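Local coordinates for virulent strain associated lipoprotein (Borreliella spielmanii A14S, PDB 6FZZ) that is an outer-surface lipoprotein of the PFam54 family and, like its Borrelia burgdorferi counterpart, possibly binds glutathione and assists colonization of the mammalian host, at residues K195-Q198 with E199-E202. Sequence-based numbering, arbitrary orientation.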
ATOM      1  N   LYS A 195       4.359  -8.672   5.905  1.00 23.19           N
ATOM      2  CA  LYS A 195       3.914  -9.890   5.272  1.00 26.14           C
ATOM      3  C   LYS A 195       2.650 -10.406   5.995  1.00 26.55           C
ATOM      4  O   LYS A 195       1.724 -10.864   5.333  1.00 25.27           O
ATOM      5  CB  LYS A 195       5.019 -10.945   5.309  1.00 29.36           C
ATOM      6  CG  LYS A 195       4.687 -12.220   4.571  1.00 31.22           C
ATOM      7  CD  LYS A 195       4.707 -11.984   3.065  1.00 33.11           C
ATOM      8  CE  LYS A 195       4.393 -13.218   2.266  1.00 34.21           C
ATOM      9  NZ  LYS A 195       2.947 -13.441   2.053  1.00 34.75           N
ATOM     10  N   GLU A 196       2.583 -10.224   7.303  1.00 26.19           N
ATOM     11  CA  GLU A 196       1.392 -10.606   8.030  1.00 31.31           C
ATOM     12  C   GLU A 196       0.197  -9.752   7.643  1.00 30.71           C
ATOM     13  O   GLU A 196      -0.907 -10.269   7.497  1.00 26.48           O
ATOM     14  CB  GLU A 196       1.592 -10.535   9.540  1.00 34.28           C
ATOM     15  CG  GLU A 196       2.551 -11.635  10.004  1.00 41.35           C
ATOM     16  CD  GLU A 196       2.578 -11.826  11.499  1.00 53.56           C
ATOM     17  OE1 GLU A 196       2.100 -10.941  12.264  1.00 56.13           O
ATOM     18  OE2 GLU A 196       3.065 -12.900  11.899  1.00 63.55           O
ATOM     19  N   LYS A 197       0.420  -8.450   7.540  1.00 26.43           N
ATOM     20  CA  LYS A 197      -0.650  -7.525   7.204  1.00 26.23           C
ATOM     21  C   LYS A 197      -1.056  -7.764   5.759  1.00 22.34           C
ATOM     22  O   LYS A 197      -2.218  -7.636   5.413  1.00 21.98           O
ATOM     23  CB  LYS A 197      -0.181  -6.087   7.407  1.00 25.01           C
ATOM     24  CG  LYS A 197       0.018  -5.688   8.866  1.00 26.31           C
ATOM     25  CD  LYS A 197      -1.296  -5.591   9.605  1.00 30.79           C
ATOM     26  CE  LYS A 197      -1.133  -5.917  11.082  1.00 33.76           C
ATOM     27  NZ  LYS A 197      -2.480  -6.277  11.596  1.00 42.09           N
ATOM     28  N   GLN A 198      -0.112  -8.155   4.918  1.00 21.83           N
ATOM     29  CA  GLN A 198      -0.404  -8.435   3.541  1.00 20.93           C
ATOM     30  C   GLN A 198      -1.310  -9.661   3.412  1.00 24.88           C
ATOM     31  O   GLN A 198      -2.283  -9.665   2.651  1.00 17.64           O
ATOM     32  CB  GLN A 198       0.850  -8.685   2.724  1.00 23.19           C
ATOM     33  CG  GLN A 198       0.533  -9.149   1.300  1.00 22.52           C
ATOM     34  CD  GLN A 198       0.726 -10.636   1.098  1.00 27.95           C
ATOM     35  OE1 GLN A 198       1.720 -11.193   1.556  1.00 30.94           O
ATOM     36  NE2 GLN A 198      -0.240 -11.295   0.478  1.00 26.38           N
ATOM     37  N   GLU A 199      -0.953 -10.731   4.127  1.00 21.02           N
ATOM     38  CA  GLU A 199      -1.824 -11.893   4.206  1.00 21.05           C
ATOM     39  C   GLU A 199      -3.228 -11.616   4.746  1.00 21.17           C
ATOM     40  O   GLU A 199      -4.222 -12.181   4.255  1.00 24.47           O
ATOM     41  CB  GLU A 199      -1.136 -12.996   4.999  1.00 23.08           C
ATOM     42  CG  GLU A 199       0.026 -13.573   4.210  1.00 23.45           C
ATOM     43  CD  GLU A 199       0.854 -14.613   4.973  1.00 27.65           C
ATOM     44  OE1 GLU A 199       0.450 -15.044   6.039  1.00 38.93           O
ATOM     45  OE2 GLU A 199       1.911 -14.977   4.484  1.00 29.45           O
ATOM     46  N   GLU A 200      -3.275 -10.813   5.776  1.00 21.63           N
ATOM     47  CA  GLU A 200      -4.524 -10.322   6.320  1.00 24.35           C
ATOM     48  C   GLU A 200      -5.374  -9.563   5.264  1.00 22.42           C
ATOM     49  O   GLU A 200      -6.575  -9.816   5.132  1.00 20.13           O
ATOM     50  CB  GLU A 200      -4.199  -9.483   7.527  1.00 29.38           C
ATOM     51  CG  GLU A 200      -5.392  -8.966   8.286  1.00 40.23           C
ATOM     52  CD  GLU A 200      -4.988  -8.223   9.561  1.00 46.72           C
ATOM     53  OE1 GLU A 200      -3.852  -8.452  10.094  1.00 43.17           O
ATOM     54  OE2 GLU A 200      -5.864  -7.453  10.012  1.00 53.77           O
ATOM     55  N   SER A 201      -4.740  -8.725   4.447  1.00 20.09           N
ATOM     56  CA  SER A 201      -5.435  -7.992   3.403  1.00 20.32           C
ATOM     57  C   SER A 201      -6.021  -8.878   2.335  1.00 22.46           C
ATOM     58  O   SER A 201      -7.116  -8.625   1.826  1.00 23.65           O
ATOM     59  CB  SER A 201      -4.502  -6.900   2.816  1.00 19.63           C
ATOM     60  OG  SER A 201      -3.473  -7.482   2.043  1.00 17.43           O
ATOM     61  N   GLU A 202      -5.306  -9.965   1.998  1.00 22.90           N
ATOM     62  CA  GLU A 202      -5.791 -10.971   1.060  1.00 24.67           C
ATOM     63  C   GLU A 202      -7.120 -11.591   1.500  1.00 21.44           C
ATOM     64  O   GLU A 202      -8.036 -11.696   0.706  1.00 20.63           O
ATOM     65  CB  GLU A 202      -4.724 -12.072   0.859  1.00 26.59           C
ATOM     66  CG  GLU A 202      -5.139 -13.217   0.002  1.00 32.50           C
ATOM     67  CD  GLU A 202      -5.441 -12.821  -1.425  1.00 36.31           C
ATOM     68  OE1 GLU A 202      -4.756 -11.960  -1.978  1.00 35.74           O
ATOM     69  OE2 GLU A 202      -6.416 -13.351  -1.990  1.00 44.54           O
TER
HETATM   70  O   HOH W   1      -2.521 -10.948  -1.580  1.00 27.01           O
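The carbonyl oxygen of Gln198 takes two hydrogen bonds from one face of its plane: Ser201 OG reaches Gln198 O at 2.6 Å, and Glu202 N reaches the same oxygen at 3.1 Å. This stretch of helix 180-209, predicted to form a coiled coil, illustrates how an alpha-helix can add side-chain bonds to its regular i to i+4 backbone ladder. With chi1 at 71°, the Ser201 hydroxyl sits between its own N and carbonyl carbon and turns back along the helix toward the carbonyl three residues earlier. The hydroxyl is buried where helices 105-126 and 138-170 pack against this one, and it also bonds Asn118 on the former, so a single serine ties two helices together.

Around the more exposed surface, two salt bridges use the i, i+3 and i, i+4 spacings of the helix. Lys197 and Glu200, three residues apart, run side by side in the same direction, and Lys197 NZ forms a salt bridge with Glu200 OE1 at 3.0 Å, on the syn side but 28° out of the carboxylate plane. The side chain of Lys197 touches Ile158, and Glu200 touches Thr154, both of helix 138-170.

The i, i+4 salt bridge is built differently. Lys195, bent at chi2 and again at chi4, curls its ammonium over to Glu199, whose OE2 accepts from Lys195 NZ at 3.1 Å through its anti lone pair. The same nitrogen donates in the carbonyl plane to the Gln198 side chain, Lys195 NZ to Gln198 OE1 measuring 2.6 Å, so the lysine bridges an amide and a carboxylate whose planes stand 86° apart. Glu202, salt-bridged to Lys205, extends the network: one water accepts from Gln198 NE2 at 3.1 Å and donates to Glu202 OE1.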